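Local structure of 3'-5' exonuclease crn-4 (Caenorhabditis elegans, 5DK5) at residues D59-K67 and V98-L109. The protein degrades RNA and DNA from the 3' end as a metal-dependent DEDDh exonuclease and takes part in apoptotic DNA degradation. Sequence-based numbering, arbitrary orientation.
Sequences DISFNKYVK and VYEQFQQWLITL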
loop_
_atom_site.group_PDB
_atom_site.type_symbol
_atom_site.label_atom_id
_atom_site.label_comp_id
_atom_site.label_asym_id
_atom_site.label_seq_id
_atom_site.Cartn_x
_atom_site.Cartn_y
_atom_site.Cartn_z
ATOM N N ASP B 59 -9.626 12.364 -30.484
ATOM C CA ASP B 59 -9.328 11.155 -31.245
ATOM C C ASP B 59 -7.834 10.837 -31.199
ATOM O O ASP B 59 -7.430 9.689 -31.388
ATOM C CB ASP B 59 -9.790 11.305 -32.695
ATOM C CG ASP B 59 -9.223 12.542 -33.365
ATOM O OD1 ASP B 59 -9.025 13.560 -32.669
ATOM O OD2 ASP B 59 -8.980 12.498 -34.588
ATOM N N ILE B 60 -7.022 11.861 -30.952
ATOM C CA ILE B 60 -5.586 11.684 -30.772
ATOM C C ILE B 60 -5.267 11.695 -29.284
ATOM O O ILE B 60 -5.070 12.755 -28.688
ATOM C CB ILE B 60 -4.770 12.782 -31.482
ATOM C CG1 ILE B 60 -5.160 12.864 -32.961
ATOM C CG2 ILE B 60 -3.272 12.507 -31.325
ATOM C CD1 ILE B 60 -4.466 13.974 -33.727
ATOM N N SER B 61 -5.215 10.510 -28.688
ATOM C CA SER B 61 -5.001 10.391 -27.255
ATOM C C SER B 61 -4.261 9.114 -26.883
ATOM O O SER B 61 -4.305 8.114 -27.602
ATOM C CB SER B 61 -6.342 10.441 -26.521
ATOM O OG SER B 61 -7.243 9.487 -27.050
ATOM N N PHE B 62 -3.573 9.181 -25.749
ATOM C CA PHE B 62 -2.902 8.039 -25.150
ATOM C C PHE B 62 -3.463 7.859 -23.747
ATOM O O PHE B 62 -3.437 8.794 -22.952
ATOM C CB PHE B 62 -1.391 8.265 -25.108
ATOM C CG PHE B 62 -0.615 7.099 -24.575
ATOM C CD1 PHE B 62 -0.192 6.091 -25.422
ATOM C CD2 PHE B 62 -0.297 7.017 -23.229
ATOM C CE1 PHE B 62 0.527 5.017 -24.938
ATOM C CE2 PHE B 62 0.423 5.945 -22.739
ATOM C CZ PHE B 62 0.837 4.945 -23.595
ATOM N N ASN B 63 -3.978 6.671 -23.449
ATOM C CA ASN B 63 -4.633 6.428 -22.167
ATOM C C ASN B 63 -4.450 4.987 -21.706
ATOM O O ASN B 63 -5.151 4.082 -22.158
ATOM C CB ASN B 63 -6.122 6.767 -22.263
ATOM C CG ASN B 63 -6.812 6.758 -20.911
ATOM O OD1 ASN B 63 -6.165 6.669 -19.868
ATOM N ND2 ASN B 63 -8.135 6.858 -20.925
ATOM N N LYS B 64 -3.501 4.789 -20.796
ATOM C CA LYS B 64 -3.154 3.461 -20.311
ATOM C C LYS B 64 -3.113 3.416 -18.792
ATOM O O LYS B 64 -2.712 4.380 -18.140
ATOM C CB LYS B 64 -1.797 3.022 -20.870
ATOM C CG LYS B 64 -1.868 2.071 -22.058
ATOM C CD LYS B 64 -2.081 2.805 -23.363
ATOM C CE LYS B 64 -1.694 1.930 -24.544
ATOM N NZ LYS B 64 -2.478 0.668 -24.586
ATOM N N TYR B 65 -3.543 2.289 -18.238
ATOM C CA TYR B 65 -3.329 1.996 -16.831
ATOM C C TYR B 65 -1.916 1.453 -16.668
ATOM O O TYR B 65 -1.322 0.973 -17.634
ATOM C CB TYR B 65 -4.360 0.991 -16.317
ATOM C CG TYR B 65 -5.769 1.533 -16.284
ATOM C CD1 TYR B 65 -6.107 2.575 -15.433
ATOM C CD2 TYR B 65 -6.763 1.002 -17.097
ATOM C CE1 TYR B 65 -7.390 3.078 -15.394
ATOM C CE2 TYR B 65 -8.053 1.498 -17.063
ATOM C CZ TYR B 65 -8.360 2.537 -16.209
ATOM O OH TYR B 65 -9.640 3.043 -16.164
ATOM N N VAL B 66 -1.385 1.539 -15.453
ATOM C CA VAL B 66 -0.035 1.065 -15.162
ATOM C C VAL B 66 -0.034 0.253 -13.871
ATOM O O VAL B 66 -0.626 0.661 -12.875
ATOM C CB VAL B 66 0.960 2.238 -15.033
ATOM C CG1 VAL B 66 2.372 1.726 -14.766
ATOM C CG2 VAL B 66 0.946 3.090 -16.284
ATOM N N LYS B 67 0.631 -0.900 -13.895
ATOM C CA LYS B 67 0.725 -1.744 -12.713
ATOM C C LYS B 67 1.905 -1.313 -11.834
ATOM O O LYS B 67 3.053 -1.381 -12.274
ATOM C CB LYS B 67 0.881 -3.215 -13.107
ATOM C CG LYS B 67 0.925 -4.165 -11.907
ATOM C CD LYS B 67 1.347 -5.567 -12.300
ATOM C CE LYS B 67 0.239 -6.303 -13.021
ATOM N NZ LYS B 67 0.673 -7.662 -13.450
ATOM N N VAL B 98 4.611 0.512 -20.591
ATOM C CA VAL B 98 3.690 1.568 -20.985
ATOM C C VAL B 98 4.445 2.786 -21.505
ATOM O O VAL B 98 3.999 3.446 -22.442
ATOM C CB VAL B 98 2.788 1.986 -19.813
ATOM C CG1 VAL B 98 1.939 3.195 -20.180
ATOM C CG2 VAL B 98 1.898 0.821 -19.402
ATOM N N TYR B 99 5.585 3.084 -20.889
ATOM C CA TYR B 99 6.410 4.200 -21.336
ATOM C C TYR B 99 6.976 3.926 -22.724
ATOM O O TYR B 99 7.111 4.836 -23.538
ATOM C CB TYR B 99 7.550 4.474 -20.356
ATOM C CG TYR B 99 8.451 5.606 -20.801
ATOM C CD1 TYR B 99 8.032 6.927 -20.716
ATOM C CD2 TYR B 99 9.715 5.353 -21.319
ATOM C CE1 TYR B 99 8.848 7.964 -21.133
ATOM C CE2 TYR B 99 10.538 6.384 -21.733
ATOM C CZ TYR B 99 10.099 7.686 -21.637
ATOM O OH TYR B 99 10.917 8.713 -22.049
ATOM N N GLU B 100 7.307 2.666 -22.988
ATOM C CA GLU B 100 7.802 2.272 -24.300
ATOM C C GLU B 100 6.704 2.426 -25.349
ATOM O O GLU B 100 6.963 2.854 -26.474
ATOM C CB GLU B 100 8.317 0.831 -24.262
ATOM C CG GLU B 100 8.742 0.272 -25.609
ATOM C CD GLU B 100 9.818 1.104 -26.284
ATOM O OE1 GLU B 100 10.639 1.720 -25.569
ATOM O OE2 GLU B 100 9.842 1.143 -27.532
ATOM N N GLN B 101 5.476 2.081 -24.974
ATOM C CA GLN B 101 4.330 2.247 -25.862
ATOM C C GLN B 101 4.065 3.730 -26.105
ATOM O O GLN B 101 3.630 4.128 -27.186
ATOM C CB GLN B 101 3.090 1.575 -25.269
ATOM C CG GLN B 101 3.180 0.054 -25.203
ATOM C CD GLN B 101 2.055 -0.572 -24.399
ATOM O OE1 GLN B 101 1.483 0.056 -23.509
ATOM N NE2 GLN B 101 1.731 -1.820 -24.713
ATOM N N PHE B 102 4.335 4.541 -25.089
ATOM C CA PHE B 102 4.146 5.983 -25.181
ATOM C C PHE B 102 5.140 6.607 -26.158
ATOM O O PHE B 102 4.785 7.498 -26.927
ATOM C CB PHE B 102 4.280 6.619 -23.794
ATOM C CG PHE B 102 4.709 8.056 -23.821
ATOM C CD1 PHE B 102 3.822 9.053 -24.185
ATOM C CD2 PHE B 102 5.999 8.410 -23.464
ATOM C CE1 PHE B 102 4.218 10.377 -24.205
ATOM C CE2 PHE B 102 6.399 9.732 -23.482
ATOM C CZ PHE B 102 5.508 10.716 -23.851
ATOM N N GLN B 103 6.381 6.132 -26.134
ATOM C CA GLN B 103 7.399 6.628 -27.052
ATOM C C GLN B 103 7.066 6.266 -28.496
ATOM O O GLN B 103 7.229 7.084 -29.402
ATOM C CB GLN B 103 8.774 6.076 -26.679
ATOM C CG GLN B 103 9.330 6.640 -25.386
ATOM C CD GLN B 103 10.768 6.238 -25.149
ATOM O OE1 GLN B 103 11.062 5.077 -24.868
ATOM N NE2 GLN B 103 11.676 7.198 -25.270
ATOM N N GLN B 104 6.602 5.038 -28.710
ATOM C CA GLN B 104 6.208 4.603 -30.043
ATOM C C GLN B 104 5.017 5.413 -30.547
ATOM O O GLN B 104 4.925 5.727 -31.734
ATOM C CB GLN B 104 5.869 3.110 -30.040
ATOM C CG GLN B 104 5.452 2.568 -31.398
ATOM C CD GLN B 104 6.498 2.817 -32.463
ATOM O OE1 GLN B 104 7.685 2.565 -32.252
ATOM N NE2 GLN B 104 6.068 3.328 -33.609
ATOM N N TRP B 105 4.111 5.747 -29.634
ATOM C CA TRP B 105 2.938 6.547 -29.961
ATOM C C TRP B 105 3.343 7.906 -30.525
ATOM O O TRP B 105 2.751 8.386 -31.490
ATOM C CB TRP B 105 2.062 6.721 -28.719
ATOM C CG TRP B 105 0.795 7.488 -28.945
ATOM C CD1 TRP B 105 -0.295 7.080 -29.658
ATOM C CD2 TRP B 105 0.477 8.786 -28.430
ATOM N NE1 TRP B 105 -1.268 8.049 -29.626
ATOM C CE2 TRP B 105 -0.820 9.106 -28.879
ATOM C CE3 TRP B 105 1.163 9.711 -27.637
ATOM C CZ2 TRP B 105 -1.444 10.312 -28.561
ATOM C CZ3 TRP B 105 0.542 10.908 -27.324
ATOM C CH2 TRP B 105 -0.748 11.198 -27.786
ATOM N N LEU B 106 4.358 8.521 -29.925
ATOM C CA LEU B 106 4.880 9.790 -30.420
ATOM C C LEU B 106 5.432 9.632 -31.833
ATOM O O LEU B 106 5.217 10.491 -32.692
ATOM C CB LEU B 106 5.974 10.326 -29.493
ATOM C CG LEU B 106 5.553 10.699 -28.069
ATOM C CD1 LEU B 106 6.772 11.073 -27.245
ATOM C CD2 LEU B 106 4.543 11.838 -28.077
ATOM N N ILE B 107 6.140 8.533 -32.072
ATOM C CA ILE B 107 6.703 8.263 -33.390
ATOM C C ILE B 107 5.589 8.024 -34.402
ATOM O O ILE B 107 5.640 8.540 -35.519
ATOM C CB ILE B 107 7.655 7.047 -33.366
ATOM C CG1 ILE B 107 8.842 7.342 -32.448
ATOM C CG2 ILE B 107 8.146 6.707 -34.783
ATOM C CD1 ILE B 107 9.841 6.208 -32.327
ATOM N N THR B 108 4.585 7.245 -34.007
ATOM C CA THR B 108 3.464 6.938 -34.886
ATOM C C THR B 108 2.733 8.206 -35.311
ATOM O O THR B 108 2.271 8.311 -36.445
ATOM C CB THR B 108 2.463 5.981 -34.211
ATOM O OG1 THR B 108 3.143 4.791 -33.794
ATOM C CG2 THR B 108 1.342 5.603 -35.171
ATOM N N LEU B 109 2.625 9.167 -34.400
ATOM C CA LEU B 109 1.984 10.438 -34.715
ATOM C C LEU B 109 2.842 11.273 -35.661
ATOM O O LEU B 109 2.357 12.222 -36.279
ATOM C CB LEU B 109 1.700 11.230 -33.438
ATOM C CG LEU B 109 0.615 10.697 -32.498
ATOM C CD1 LEU B 109 0.487 11.616 -31.301
ATOM C CD2 LEU B 109 -0.729 10.550 -33.198
#
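Strand 61-65 runs nearly antiparallel to helix 98-109, their N-to-C directions 171° apart and the axes of these short segments 10.0 Å apart at closest approach. F62 lies across from F102, and V66 from V98. Helix 95-109 packs here on edge strand 55-65 of the RNase H-like exonuclease sheet, where F44 of strand 41-50 meets F62 edge-to-face. F62 projects toward the helix: a chi1 of -177° turns CG away from the backbone N and brings CE1 3.8 Å from F102 CA. F102 CB sits over one face of the ring, a CH-pi contact; the bent K64 chain lays CD over the opposite face, toward the rim, and V98 CG1 meets the edge in plane. F62 CB sits over the centre of the six-membered ring of W105, 3.7 Å from its centroid, while L109 CD1 lies over the opposite face, toward its rim. The F62 ring and the five-membered ring of W105 are tilted 48°, and W105 CZ2 approaches S61 C at 3.5 Å. Farther out, I60 CG2 meets L109 CD2 at 3.7 Å; at the other end V98 spreads its methyls between K64 CB and V66 CG2, and K64 CE lies 3.8 Å from Q101 OE1. Replacing W105 with alanine is likely to leave F62 CB and the S61 backbone without their cover and open a gap beside L109. Since the contact is largely apolar, with no hydrogen bond across it, the helix's hold on the strand probably rests on the fit of F62, W105 and V98.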